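Local coordinates for protein B (Streptococcus agalactiae, PDB 5H6I) that is a secreted pore-forming toxin that permeabilises membranes and also belongs to the bacterial proteins that bind the Fc part of IgG, at residues Gly61-Lys66 and Ala123-Gly128; Thr103-Ala108 and Lys133-Ile138; Ile50-Ile55 and Glu70-Val75; Gln43-Asp48 and Ser97-Leu102. One frame throughout, in Å; residues are numbered along the deposited sequence.

Contact 1 (Gly61-Lys66 and Ala123-Gly128)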
loop_
_atom_site.group_PDB
_atom_site.type_symbol
_atom_site.label_atom_id
_atom_site.label_comp_id
_atom_site.label_asym_id
_atom_site.label_seq_id
_atom_site.Cartn_x
_atom_site.Cartn_y
_atom_site.Cartn_z
ATOM N N GLY A 61 -7.278 5.087 3.159
ATOM C CA GLY A 61 -7.442 6.526 3.184
ATOM C C GLY A 61 -6.411 7.309 2.407
ATOM O O GLY A 61 -6.286 8.520 2.614
ATOM N N THR A 62 -5.669 6.661 1.516
ATOM C CA THR A 62 -4.638 7.308 0.722
ATOM C C THR A 62 -5.075 7.378 -0.740
ATOM O O THR A 62 -6.208 7.032 -1.093
ATOM C CB THR A 62 -3.308 6.565 0.870
ATOM O OG1 THR A 62 -3.294 5.430 -0.004
ATOM C CG2 THR A 62 -3.117 6.092 2.304
ATOM N N ASP A 63 -4.162 7.832 -1.600
ATOM C CA ASP A 63 -4.415 7.864 -3.034
ATOM C C ASP A 63 -4.370 6.482 -3.668
ATOM O O ASP A 63 -4.657 6.359 -4.865
ATOM C CB ASP A 63 -3.402 8.780 -3.723
ATOM C CG ASP A 63 -3.434 10.195 -3.182
ATOM O OD1 ASP A 63 -4.425 10.909 -3.442
ATOM O OD2 ASP A 63 -2.470 10.590 -2.494
ATOM N N TYR A 64 -4.021 5.449 -2.905
ATOM C CA TYR A 64 -3.940 4.086 -3.409
ATOM C C TYR A 64 -5.015 3.181 -2.820
ATOM O O TYR A 64 -4.942 1.961 -2.987
ATOM C CB TYR A 64 -2.552 3.503 -3.133
ATOM C CG TYR A 64 -1.420 4.394 -3.589
ATOM C CD1 TYR A 64 -0.947 4.336 -4.895
ATOM C CD2 TYR A 64 -0.830 5.301 -2.718
ATOM C CE1 TYR A 64 0.085 5.152 -5.316
ATOM C CE2 TYR A 64 0.202 6.121 -3.131
ATOM C CZ TYR A 64 0.655 6.042 -4.431
ATOM O OH TYR A 64 1.683 6.858 -4.843
ATOM N N GLU A 65 -6.008 3.745 -2.131
ATOM C CA GLU A 65 -7.067 2.919 -1.562
ATOM C C GLU A 65 -7.991 2.391 -2.651
ATOM O O GLU A 65 -8.212 1.179 -2.761
ATOM C CB GLU A 65 -7.856 3.715 -0.522
ATOM C CG GLU A 65 -9.036 2.959 0.071
ATOM C CD GLU A 65 -10.071 3.881 0.688
ATOM O OE1 GLU A 65 -9.797 4.447 1.767
ATOM O OE2 GLU A 65 -11.158 4.039 0.093
ATOM N N LYS A 66 -8.539 3.286 -3.467
ATOM C CA LYS A 66 -9.423 2.899 -4.559
ATOM C C LYS A 66 -8.679 2.185 -5.688
ATOM O O LYS A 66 -9.232 1.241 -6.267
ATOM C CB LYS A 66 -10.167 4.122 -5.102
ATOM C CG LYS A 66 -11.389 3.771 -5.931
ATOM C CD LYS A 66 -12.571 3.402 -5.052
ATOM C CE LYS A 66 -13.709 2.828 -5.880
ATOM N NZ LYS A 66 -13.402 1.453 -6.363
ATOM N N ALA A 123 3.080 14.088 -5.373
ATOM C CA ALA A 123 3.779 12.910 -5.878
ATOM C C ALA A 123 2.895 11.672 -5.804
ATOM O O ALA A 123 2.734 10.947 -6.793
ATOM C CB ALA A 123 5.077 12.695 -5.101
ATOM N N ASN A 124 2.310 11.412 -4.633
ATOM C CA ASN A 124 1.423 10.262 -4.494
ATOM C C ASN A 124 0.103 10.480 -5.221
ATOM O O ASN A 124 -0.501 9.517 -5.707
ATOM C CB ASN A 124 1.176 9.966 -3.016
ATOM C CG ASN A 124 2.282 9.134 -2.399
ATOM O OD1 ASN A 124 2.681 8.108 -2.948
ATOM N ND2 ASN A 124 2.785 9.574 -1.251
ATOM N N ILE A 125 -0.358 11.730 -5.309
ATOM C CA ILE A 125 -1.594 12.019 -6.030
ATOM C C ILE A 125 -1.422 11.726 -7.516
ATOM O O ILE A 125 -2.258 11.056 -8.134
ATOM C CB ILE A 125 -2.026 13.477 -5.789
ATOM C CG1 ILE A 125 -2.676 13.624 -4.412
ATOM C CG2 ILE A 125 -2.981 13.942 -6.879
ATOM C CD1 ILE A 125 -3.170 15.025 -4.123
ATOM N N ASP A 126 -0.334 12.220 -8.109
ATOM C CA ASP A 126 -0.109 12.004 -9.533
ATOM C C ASP A 126 0.154 10.534 -9.836
ATOM O O ASP A 126 -0.303 10.014 -10.860
ATOM C CB ASP A 126 1.055 12.868 -10.019
ATOM C CG ASP A 126 0.715 14.345 -10.035
ATOM O OD1 ASP A 126 -0.480 14.685 -9.898
ATOM O OD2 ASP A 126 1.643 15.168 -10.184
ATOM N N MET A 127 0.880 9.846 -8.954
ATOM C CA MET A 127 1.211 8.448 -9.201
ATOM C C MET A 127 0.008 7.537 -8.980
ATOM O O MET A 127 -0.189 6.574 -9.730
ATOM C CB MET A 127 2.381 8.021 -8.316
ATOM C CG MET A 127 3.365 7.105 -9.015
ATOM S SD MET A 127 3.012 5.372 -8.697
ATOM C CE MET A 127 3.525 5.260 -6.988
ATOM N N GLY A 128 -0.802 7.816 -7.956
ATOM C CA GLY A 128 -2.039 7.074 -7.785
ATOM C C GLY A 128 -2.986 7.245 -8.956
ATOM O O GLY A 128 -3.771 6.345 -9.263
#
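Tyr64 points its hydroxyl at Asn124 on helix 123-128, where it donates to OD1; the modelled OH to OD1 length of 2.5 Å is very short and its exact value is doubtful. Asn124 OD1 meets the ring near its plane, at the edge, and the ring and amide planes stand 87° apart. A tyrosine suits this place because its ring packs against Met127 and Gly128 while its hydroxyl can bond to the buried Asn124, whose amide oxygen also pairs with Ser112 OG. This is the tight part of the contact. Met127, bent at chi2 and chi3, sets its methyl beside the hydroxyl, CE 3.2 Å from Tyr64 OH and 3.8 Å from Tyr64 CE1. Beside it Gly128 CA lies 3.8 Å from Tyr64 CE1, and glycine suits the spot because the carbonyl oxygen of Asp63 occupies the space a beta carbon would need.

The looser, more open margin belongs to Asp63 and Ile125. Asp63 OD1 comes within 3.4 Å of Ile125 CG1, a touch without a bond, while Asp63 OD2 is hydrogen-bonded to Tyr177. The loop itself is stiffened from within: Thr62 OG1 accepts from Tyr64 N at 3.0 Å, an ST turn, inside a type I turn from Thr62 to Glu65 that places Tyr64 at the N-cap of its helix. The contact thus sets the start of helix 65-84 against helix 121-139, with Ser112 of helix 93-115 packing on both Tyr64 and Met127, and Ala108 on Met127.

Contact 2 (Thr103-Ala108 and Lys133-Ile138)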
loop_
_atom_site.group_PDB
_atom_site.type_symbol
_atom_site.label_atom_id
_atom_site.label_comp_id
_atom_site.label_asym_id
_atom_site.label_seq_id
_atom_site.Cartn_x
_atom_site.Cartn_y
_atom_site.Cartn_z
ATOM N N THR A 103 1.397 -7.168 -11.787
ATOM C CA THR A 103 2.676 -7.097 -11.089
ATOM C C THR A 103 3.250 -5.687 -11.152
ATOM O O THR A 103 3.842 -5.205 -10.179
ATOM C CB THR A 103 3.658 -8.109 -11.682
ATOM O OG1 THR A 103 3.126 -9.433 -11.539
ATOM C CG2 THR A 103 5.004 -8.034 -10.974
ATOM N N ASP A 104 3.074 -5.005 -12.287
ATOM C CA ASP A 104 3.489 -3.610 -12.383
ATOM C C ASP A 104 2.638 -2.713 -11.495
ATOM O O ASP A 104 3.130 -1.700 -10.984
ATOM C CB ASP A 104 3.426 -3.141 -13.835
ATOM C CG ASP A 104 4.412 -3.871 -14.727
ATOM O OD1 ASP A 104 5.631 -3.645 -14.575
ATOM O OD2 ASP A 104 3.969 -4.672 -15.577
ATOM N N VAL A 105 1.363 -3.063 -11.304
ATOM C CA VAL A 105 0.523 -2.330 -10.360
ATOM C C VAL A 105 1.069 -2.479 -8.947
ATOM O O VAL A 105 1.261 -1.493 -8.226
ATOM C CB VAL A 105 -0.938 -2.811 -10.452
ATOM C CG1 VAL A 105 -1.719 -2.376 -9.221
ATOM C CG2 VAL A 105 -1.594 -2.286 -11.715
ATOM N N ILE A 106 1.337 -3.721 -8.536
ATOM C CA ILE A 106 1.860 -3.971 -7.196
ATOM C C ILE A 106 3.225 -3.318 -7.023
ATOM O O ILE A 106 3.516 -2.719 -5.980
ATOM C CB ILE A 106 1.917 -5.487 -6.920
ATOM C CG1 ILE A 106 0.520 -6.099 -7.025
ATOM C CG2 ILE A 106 2.521 -5.760 -5.552
ATOM C CD1 ILE A 106 0.513 -7.612 -7.020
ATOM N N GLU A 107 4.081 -3.413 -8.045
ATOM C CA GLU A 107 5.421 -2.843 -7.944
ATOM C C GLU A 107 5.371 -1.328 -7.794
ATOM O O GLU A 107 6.201 -0.739 -7.091
ATOM C CB GLU A 107 6.251 -3.230 -9.168
ATOM C CG GLU A 107 7.197 -4.394 -8.930
ATOM C CD GLU A 107 7.635 -5.059 -10.218
ATOM O OE1 GLU A 107 7.850 -6.289 -10.209
ATOM O OE2 GLU A 107 7.762 -4.352 -11.239
ATOM N N ALA A 108 4.404 -0.678 -8.445
ATOM C CA ALA A 108 4.268 0.766 -8.305
ATOM C C ALA A 108 3.806 1.154 -6.906
ATOM O O ALA A 108 4.183 2.216 -6.403
ATOM C CB ALA A 108 3.300 1.309 -9.354
ATOM N N LYS A 133 -5.096 4.652 -14.026
ATOM C CA LYS A 133 -5.158 4.516 -15.478
ATOM C C LYS A 133 -4.703 3.136 -15.933
ATOM O O LYS A 133 -5.171 2.637 -16.962
ATOM C CB LYS A 133 -4.311 5.602 -16.142
ATOM C CG LYS A 133 -5.101 6.824 -16.575
ATOM C CD LYS A 133 -4.303 8.107 -16.392
ATOM C CE LYS A 133 -3.173 8.210 -17.403
ATOM N NZ LYS A 133 -2.412 9.482 -17.257
ATOM N N LEU A 134 -3.799 2.503 -15.184
ATOM C CA LEU A 134 -3.333 1.173 -15.562
ATOM C C LEU A 134 -4.385 0.114 -15.254
ATOM O O LEU A 134 -4.684 -0.740 -16.097
ATOM C CB LEU A 134 -2.019 0.855 -14.847
ATOM C CG LEU A 134 -1.420 -0.525 -15.125
ATOM C CD1 LEU A 134 -1.371 -0.794 -16.620
ATOM C CD2 LEU A 134 -0.033 -0.639 -14.516
ATOM N N VAL A 135 -4.960 0.158 -14.049
ATOM C CA VAL A 135 -5.967 -0.828 -13.667
ATOM C C VAL A 135 -7.195 -0.723 -14.561
ATOM O O VAL A 135 -7.841 -1.734 -14.864
ATOM C CB VAL A 135 -6.330 -0.665 -12.178
ATOM C CG1 VAL A 135 -7.405 -1.661 -11.773
ATOM C CG2 VAL A 135 -5.092 -0.835 -11.310
ATOM N N ILE A 136 -7.532 0.491 -15.005
ATOM C CA ILE A 136 -8.667 0.662 -15.908
ATOM C C ILE A 136 -8.433 -0.101 -17.206
ATOM O O ILE A 136 -9.339 -0.763 -17.727
ATOM C CB ILE A 136 -8.924 2.159 -16.164
ATOM C CG1 ILE A 136 -9.614 2.793 -14.954
ATOM C CG2 ILE A 136 -9.765 2.358 -17.416
ATOM C CD1 ILE A 136 -9.790 4.291 -15.068
ATOM N N ARG A 137 -7.211 -0.035 -17.740
ATOM C CA ARG A 137 -6.893 -0.786 -18.951
ATOM C C ARG A 137 -6.933 -2.288 -18.697
ATOM O O ARG A 137 -7.366 -3.057 -19.563
ATOM C CB ARG A 137 -5.525 -0.366 -19.487
ATOM C CG ARG A 137 -5.396 1.122 -19.765
ATOM C CD ARG A 137 -5.733 1.449 -21.209
ATOM N NE ARG A 137 -4.538 1.757 -21.987
ATOM C CZ ARG A 137 -4.100 2.990 -22.228
ATOM N NH1 ARG A 137 -4.761 4.035 -21.751
ATOM N NH2 ARG A 137 -3.001 3.176 -22.946
ATOM N N ILE A 138 -6.483 -2.723 -17.518
ATOM C CA ILE A 138 -6.544 -4.141 -17.170
ATOM C C ILE A 138 -7.991 -4.616 -17.140
ATOM O O ILE A 138 -8.302 -5.738 -17.560
ATOM C CB ILE A 138 -5.839 -4.391 -15.824
ATOM C CG1 ILE A 138 -4.381 -3.935 -15.885
ATOM C CG2 ILE A 138 -5.918 -5.862 -15.440
ATOM C CD1 ILE A 138 -3.618 -4.168 -14.598
#
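Val105 and Leu134 mark the nearest backbone approach of two almost antiparallel helices, whose short axes pass 10.4 Å apart at 162°, with Val105 CA and Leu134 CA separated by 7.4 Å. One methyl does nearly all the touching from the first helix. Val105 CG2 lies 3.6 Å from Leu134 CD2, is 3.8 Å from Val135 CG2, and reaches Ile138 CD1 at 4.0 Å. It therefore sits among three branched side chains from one face of helix 133-138, two of them neighbours in sequence and the third a turn further on.

The rotamers explain how the methyls get there. Val105 holds CG1 anti to its backbone N (chi1 163°), which leaves CG2 beside that N and turned to the partner helix. Leu134 also has its CG anti to N (chi1 179°), and it brings CD2 obliquely across the valine; Val135 instead crosses Val105 at about a right angle. A beta-branched valine fits because it is short and has few rotamers to freeze. At one margin Leu134 CD2 also brushes Asp104 CB, 4.3 Å away; CB alone makes this touch, the carboxylate having a long, weak ion pair with Lys156. Val152 of helix 145-163 packs on Asp104 and Leu134, and Ile131, on the partner helix 121-139, packs on Val105. Helices 93-115 and 121-139, consecutive and antiparallel, form an alpha-alpha hairpin within an up-and-down helical bundle, packed here through aliphatic side chains.

Contact 3 (Ile50-Ile55 and Glu70-Val75)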
loop_
_atom_site.group_PDB
_atom_site.type_symbol
_atom_site.label_atom_id
_atom_site.label_comp_id
_atom_site.label_asym_id
_atom_site.label_seq_id
_atom_site.Cartn_x
_atom_site.Cartn_y
_atom_site.Cartn_z
ATOM N N ILE A 50 -3.213 -12.413 -2.746
ATOM C CA ILE A 50 -2.669 -12.351 -1.394
ATOM C C ILE A 50 -1.824 -11.096 -1.218
ATOM O O ILE A 50 -1.868 -10.440 -0.170
ATOM C CB ILE A 50 -1.867 -13.629 -1.086
ATOM C CG1 ILE A 50 -2.800 -14.839 -1.016
ATOM C CG2 ILE A 50 -1.089 -13.480 0.215
ATOM C CD1 ILE A 50 -3.897 -14.707 0.017
ATOM N N GLN A 51 -1.050 -10.734 -2.243
ATOM C CA GLN A 51 -0.215 -9.541 -2.152
ATOM C C GLN A 51 -1.050 -8.267 -2.119
ATOM O O GLN A 51 -0.648 -7.283 -1.490
ATOM C CB GLN A 51 0.769 -9.501 -3.319
ATOM C CG GLN A 51 1.959 -8.583 -3.105
ATOM C CD GLN A 51 3.167 -9.007 -3.914
ATOM O OE1 GLN A 51 3.154 -10.049 -4.571
ATOM N NE2 GLN A 51 4.221 -8.201 -3.873
ATOM N N LEU A 52 -2.210 -8.264 -2.779
ATOM C CA LEU A 52 -3.017 -7.050 -2.844
ATOM C C LEU A 52 -3.900 -6.870 -1.614
ATOM O O LEU A 52 -4.220 -5.732 -1.254
ATOM C CB LEU A 52 -3.876 -7.053 -4.111
ATOM C CG LEU A 52 -3.149 -6.682 -5.407
ATOM C CD1 LEU A 52 -4.023 -6.979 -6.613
ATOM C CD2 LEU A 52 -2.724 -5.220 -5.396
ATOM N N ARG A 53 -4.305 -7.963 -0.962
ATOM C CA ARG A 53 -5.083 -7.822 0.266
ATOM C C ARG A 53 -4.210 -7.358 1.426
ATOM O O ARG A 53 -4.696 -6.661 2.324
ATOM C CB ARG A 53 -5.790 -9.134 0.609
ATOM C CG ARG A 53 -4.873 -10.328 0.807
ATOM C CD ARG A 53 -4.637 -10.616 2.280
ATOM N NE ARG A 53 -4.244 -12.004 2.505
ATOM C CZ ARG A 53 -3.588 -12.428 3.580
ATOM N NH1 ARG A 53 -3.246 -11.569 4.530
ATOM N NH2 ARG A 53 -3.272 -13.710 3.703
ATOM N N ASN A 54 -2.928 -7.733 1.426
ATOM C CA ASN A 54 -1.992 -7.168 2.393
ATOM C C ASN A 54 -1.858 -5.665 2.194
ATOM O O ASN A 54 -1.907 -4.888 3.154
ATOM C CB ASN A 54 -0.627 -7.846 2.264
ATOM C CG ASN A 54 -0.653 -9.301 2.686
ATOM O OD1 ASN A 54 -1.396 -9.686 3.589
ATOM N ND2 ASN A 54 0.165 -10.119 2.032
ATOM N N ILE A 55 -1.690 -5.240 0.939
ATOM C CA ILE A 55 -1.585 -3.819 0.626
ATOM C C ILE A 55 -2.893 -3.099 0.931
ATOM O O ILE A 55 -2.886 -1.921 1.310
ATOM C CB ILE A 55 -1.164 -3.645 -0.846
ATOM C CG1 ILE A 55 0.255 -4.180 -1.060
ATOM C CG2 ILE A 55 -1.252 -2.191 -1.274
ATOM C CD1 ILE A 55 0.733 -4.087 -2.492
ATOM N N GLU A 70 -9.758 -1.509 -6.994
ATOM C CA GLU A 70 -10.016 -1.858 -8.386
ATOM C C GLU A 70 -9.084 -2.963 -8.865
ATOM O O GLU A 70 -9.461 -3.756 -9.737
ATOM C CB GLU A 70 -9.869 -0.619 -9.266
ATOM C CG GLU A 70 -10.948 0.427 -9.041
ATOM C CD GLU A 70 -12.261 0.052 -9.692
ATOM O OE1 GLU A 70 -13.069 -0.653 -9.050
ATOM O OE2 GLU A 70 -12.483 0.460 -10.851
ATOM N N ALA A 71 -7.870 -3.032 -8.314
ATOM C CA ALA A 71 -6.947 -4.098 -8.693
ATOM C C ALA A 71 -7.405 -5.442 -8.142
ATOM O O ALA A 71 -7.307 -6.466 -8.828
ATOM C CB ALA A 71 -5.536 -3.769 -8.211
ATOM N N ILE A 72 -7.904 -5.459 -6.903
ATOM C CA ILE A 72 -8.429 -6.696 -6.330
ATOM C C ILE A 72 -9.631 -7.180 -7.130
ATOM O O ILE A 72 -9.777 -8.380 -7.394
ATOM C CB ILE A 72 -8.779 -6.488 -4.844
ATOM C CG1 ILE A 72 -7.508 -6.241 -4.029
ATOM C CG2 ILE A 72 -9.541 -7.686 -4.299
ATOM C CD1 ILE A 72 -7.770 -5.808 -2.604
ATOM N N THR A 73 -10.506 -6.255 -7.534
ATOM C CA THR A 73 -11.626 -6.621 -8.394
ATOM C C THR A 73 -11.134 -7.144 -9.738
ATOM O O THR A 73 -11.704 -8.093 -10.291
ATOM C CB THR A 73 -12.552 -5.420 -8.589
ATOM O OG1 THR A 73 -13.100 -5.027 -7.324
ATOM C CG2 THR A 73 -13.692 -5.762 -9.540
ATOM N N SER A 74 -10.067 -6.544 -10.275
ATOM C CA SER A 74 -9.509 -7.021 -11.535
ATOM C C SER A 74 -8.961 -8.435 -11.404
ATOM O O SER A 74 -9.035 -9.218 -12.358
ATOM C CB SER A 74 -8.415 -6.068 -12.021
ATOM O OG SER A 74 -7.206 -6.271 -11.312
ATOM N N VAL A 75 -8.415 -8.782 -10.237
ATOM C CA VAL A 75 -7.905 -10.134 -10.025
ATOM C C VAL A 75 -9.037 -11.148 -10.106
ATOM O O VAL A 75 -8.878 -12.240 -10.664
ATOM C CB VAL A 75 -7.164 -10.219 -8.676
ATOM C CG1 VAL A 75 -6.842 -11.665 -8.328
ATOM C CG2 VAL A 75 -5.895 -9.384 -8.714
#
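Leu52 pushes its CD1 methyl between Ala71 and Val75, which lie one turn apart on the facing helix. The two helices, 35-58 and 65-84, follow each other in the chain and form an antiparallel alpha-alpha hairpin; their short segments meet at 158°, with axes 9.9 Å apart. Leu52 CD1 is 3.9 Å from Ala71 CB and 3.7 Å from Val75 CG2. The small alanine lets the leucine come close to the partner backbone, while the branched valine bounds the space on the next turn, crossing Leu52 obliquely. Leu52 CG lies beside the backbone N (chi1 -78°), and from there CD1 extends to Ala71 and Val75.

Ile72 handles the other part of the leucine. Its CG1 packs 3.7 Å from Leu52 CB, near the point where Leu52 CA and Ile72 CA are 6.4 Å apart. Arg53 lies at the margin: its long side chain leads away from the interface, as suits a charged group on an exposed position, and just its backbone comes near Ile72. On the inner side Ile106 of helix 93-115 also packs on Leu52, and Leu102 on Ser74, so the hairpin has a third helix against it. Ser74 is buried, yet its OG appears to donate to the carbonyl O of Ala71, three residues earlier, at a modelled length too short to be exact. Across the hairpin, the terminal methyl of Ile72, CD1, rests 3.8 Å from the carbonyl O of Leu52.

Contact 4 (Gln43-Asp48 and Ser97-Leu102)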
loop_
_atom_site.group_PDB
_atom_site.type_symbol
_atom_site.label_atom_id
_atom_site.label_comp_id
_atom_site.label_asym_id
_atom_site.label_seq_id
_atom_site.Cartn_x
_atom_site.Cartn_y
_atom_site.Cartn_z
ATOM N N GLN A 43 -2.412 -19.435 -10.776
ATOM C CA GLN A 43 -1.590 -19.406 -9.572
ATOM C C GLN A 43 -0.940 -18.043 -9.376
ATOM O O GLN A 43 -0.729 -17.617 -8.235
ATOM C CB GLN A 43 -0.526 -20.502 -9.633
ATOM C CG GLN A 43 -1.080 -21.910 -9.489
ATOM C CD GLN A 43 -0.174 -22.959 -10.103
ATOM O OE1 GLN A 43 0.998 -22.700 -10.377
ATOM N NE2 GLN A 43 -0.714 -24.151 -10.326
ATOM N N LYS A 44 -0.616 -17.349 -10.470
ATOM C CA LYS A 44 -0.081 -15.997 -10.356
ATOM C C LYS A 44 -1.137 -15.033 -9.828
ATOM O O LYS A 44 -0.824 -14.125 -9.050
ATOM C CB LYS A 44 0.448 -15.523 -11.709
ATOM C CG LYS A 44 1.150 -14.175 -11.664
ATOM C CD LYS A 44 2.465 -14.261 -10.905
ATOM C CE LYS A 44 3.185 -12.922 -10.890
ATOM N NZ LYS A 44 2.426 -11.888 -10.134
ATOM N N LEU A 45 -2.394 -15.217 -10.238
ATOM C CA LEU A 45 -3.463 -14.360 -9.736
ATOM C C LEU A 45 -3.724 -14.600 -8.255
ATOM O O LEU A 45 -4.216 -13.703 -7.560
ATOM C CB LEU A 45 -4.740 -14.579 -10.549
ATOM C CG LEU A 45 -4.724 -14.014 -11.973
ATOM C CD1 LEU A 45 -5.944 -14.476 -12.753
ATOM C CD2 LEU A 45 -4.640 -12.495 -11.952
ATOM N N ASP A 46 -3.403 -15.796 -7.754
ATOM C CA ASP A 46 -3.500 -16.048 -6.322
ATOM C C ASP A 46 -2.360 -15.392 -5.554
ATOM O O ASP A 46 -2.553 -14.962 -4.411
ATOM C CB ASP A 46 -3.523 -17.552 -6.048
ATOM C CG ASP A 46 -4.888 -18.164 -6.284
ATOM O OD1 ASP A 46 -5.813 -17.415 -6.662
ATOM O OD2 ASP A 46 -5.039 -19.389 -6.089
ATOM N N GLN A 47 -1.172 -15.309 -6.159
ATOM C CA GLN A 47 -0.079 -14.566 -5.542
ATOM C C GLN A 47 -0.411 -13.082 -5.456
ATOM O O GLN A 47 -0.132 -12.431 -4.442
ATOM C CB GLN A 47 1.214 -14.786 -6.329
ATOM C CG GLN A 47 2.355 -13.860 -5.936
ATOM C CD GLN A 47 3.571 -14.021 -6.831
ATOM O OE1 GLN A 47 3.601 -14.885 -7.707
ATOM N NE2 GLN A 47 4.581 -13.186 -6.613
ATOM N N ASP A 48 -1.015 -12.530 -6.512
ATOM C CA ASP A 48 -1.409 -11.127 -6.488
ATOM C C ASP A 48 -2.564 -10.893 -5.522
ATOM O O ASP A 48 -2.599 -9.872 -4.826
ATOM C CB ASP A 48 -1.787 -10.663 -7.895
ATOM C CG ASP A 48 -0.680 -10.896 -8.903
ATOM O OD1 ASP A 48 0.488 -11.042 -8.484
ATOM O OD2 ASP A 48 -0.977 -10.935 -10.116
ATOM N N SER A 97 -1.268 -10.499 -20.692
ATOM C CA SER A 97 -0.799 -9.124 -20.569
ATOM C C SER A 97 -1.498 -8.394 -19.430
ATOM O O SER A 97 -0.918 -7.479 -18.834
ATOM C CB SER A 97 -1.009 -8.380 -21.887
ATOM O OG SER A 97 -0.480 -9.117 -22.976
ATOM N N ARG A 98 -2.736 -8.779 -19.114
ATOM C CA ARG A 98 -3.432 -8.178 -17.982
ATOM C C ARG A 98 -2.908 -8.720 -16.658
ATOM O O ARG A 98 -2.813 -7.976 -15.675
ATOM C CB ARG A 98 -4.937 -8.420 -18.106
ATOM C CG ARG A 98 -5.532 -7.893 -19.399
ATOM C CD ARG A 98 -6.986 -8.296 -19.565
ATOM N NE ARG A 98 -7.521 -7.863 -20.853
ATOM C CZ ARG A 98 -7.983 -6.642 -21.098
ATOM N NH1 ARG A 98 -7.981 -5.725 -20.139
ATOM N NH2 ARG A 98 -8.450 -6.333 -22.301
ATOM N N VAL A 99 -2.561 -10.007 -16.616
ATOM C CA VAL A 99 -2.002 -10.589 -15.399
ATOM C C VAL A 99 -0.621 -10.012 -15.119
ATOM O O VAL A 99 -0.280 -9.710 -13.968
ATOM C CB VAL A 99 -1.970 -12.123 -15.512
ATOM C CG1 VAL A 99 -1.105 -12.727 -14.415
ATOM C CG2 VAL A 99 -3.381 -12.689 -15.455
ATOM N N GLU A 100 0.193 -9.838 -16.164
ATOM C CA GLU A 100 1.527 -9.274 -15.978
ATOM C C GLU A 100 1.456 -7.826 -15.509
ATOM O O GLU A 100 2.250 -7.404 -14.661
ATOM C CB GLU A 100 2.326 -9.373 -17.277
ATOM C CG GLU A 100 2.690 -10.789 -17.679
ATOM C CD GLU A 100 3.096 -10.891 -19.135
ATOM O OE1 GLU A 100 2.802 -9.950 -19.903
ATOM O OE2 GLU A 100 3.711 -11.911 -19.512
ATOM N N ALA A 101 0.512 -7.051 -16.048
ATOM C CA ALA A 101 0.376 -5.655 -15.650
ATOM C C ALA A 101 -0.045 -5.505 -14.194
ATOM O O ALA A 101 0.141 -4.429 -13.616
ATOM C CB ALA A 101 -0.623 -4.940 -16.561
ATOM N N LEU A 102 -0.608 -6.555 -13.591
ATOM C CA LEU A 102 -0.926 -6.500 -12.168
ATOM C C LEU A 102 0.336 -6.511 -11.315
ATOM O O LEU A 102 0.350 -5.928 -10.225
ATOM C CB LEU A 102 -1.838 -7.664 -11.786
ATOM C CG LEU A 102 -3.322 -7.461 -12.096
ATOM C CD1 LEU A 102 -4.099 -8.744 -11.856
ATOM C CD2 LEU A 102 -3.889 -6.320 -11.265
#
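Apolar packing comes first: Leu45 CD2 touches Val99 CG2 at 3.7 Å and Leu102 CD1 at 3.8 Å, crossing both side chains at about a right angle. Branched aliphatic groups suit this buried seam between two helices that run the same way, 27° apart with axes 10.3 Å from each other. Leu102 also packs on Val75 and Leu78, drawing helix 65-84 into the same core. The methylenes of Lys44 add to it, CG lying 3.8 Å from Val99 CG1, as the two side chains slide past each other in opposite directions.

The salt bridge lies within one helix. Lys44 CG is anti to the backbone N (chi1 -174°), and further bends at chi2 and chi4 fold the chain back; NZ pairs with Asp48 OD1, 2.7 Å away and one turn on. The same NZ also hydrogen-bonds to Thr103 OG1 of helix 93-115. Asp48 OD2 lies against carbon, 3.8 Å from Leu102 CB.

A lysine here serves twice, with its stem as apolar filler and its ammonium as counter-ion. The pairing would probably lower the cost of burying the aspartate and help keep it ionised, even though the two facing segments themselves meet through carbon-rich surfaces.

From the N terminus, helix 35-58 supplies the first side of contact 4 and then of contact 3. Contact 3 closes first, over a short loop to helix 65-84, and is nested inside the larger loop that contact 4 closes on helix 93-115. Contact 1 opens at 61-66 and ends on helix 121-139, so it crosses contacts 3, 4 and 2. Contact 2, in series after contacts 3 and 4, joins helices 93-115 and 121-139. Contacts 3 and 2 join successive helices, contacts 4 and 1 helices two places apart. Val135 packs against Ala71 between contacts 2 and 3, and Arg98 NH1 probably hydrogen-bonds to the Ile138 carbonyl O between contacts 4 and 2.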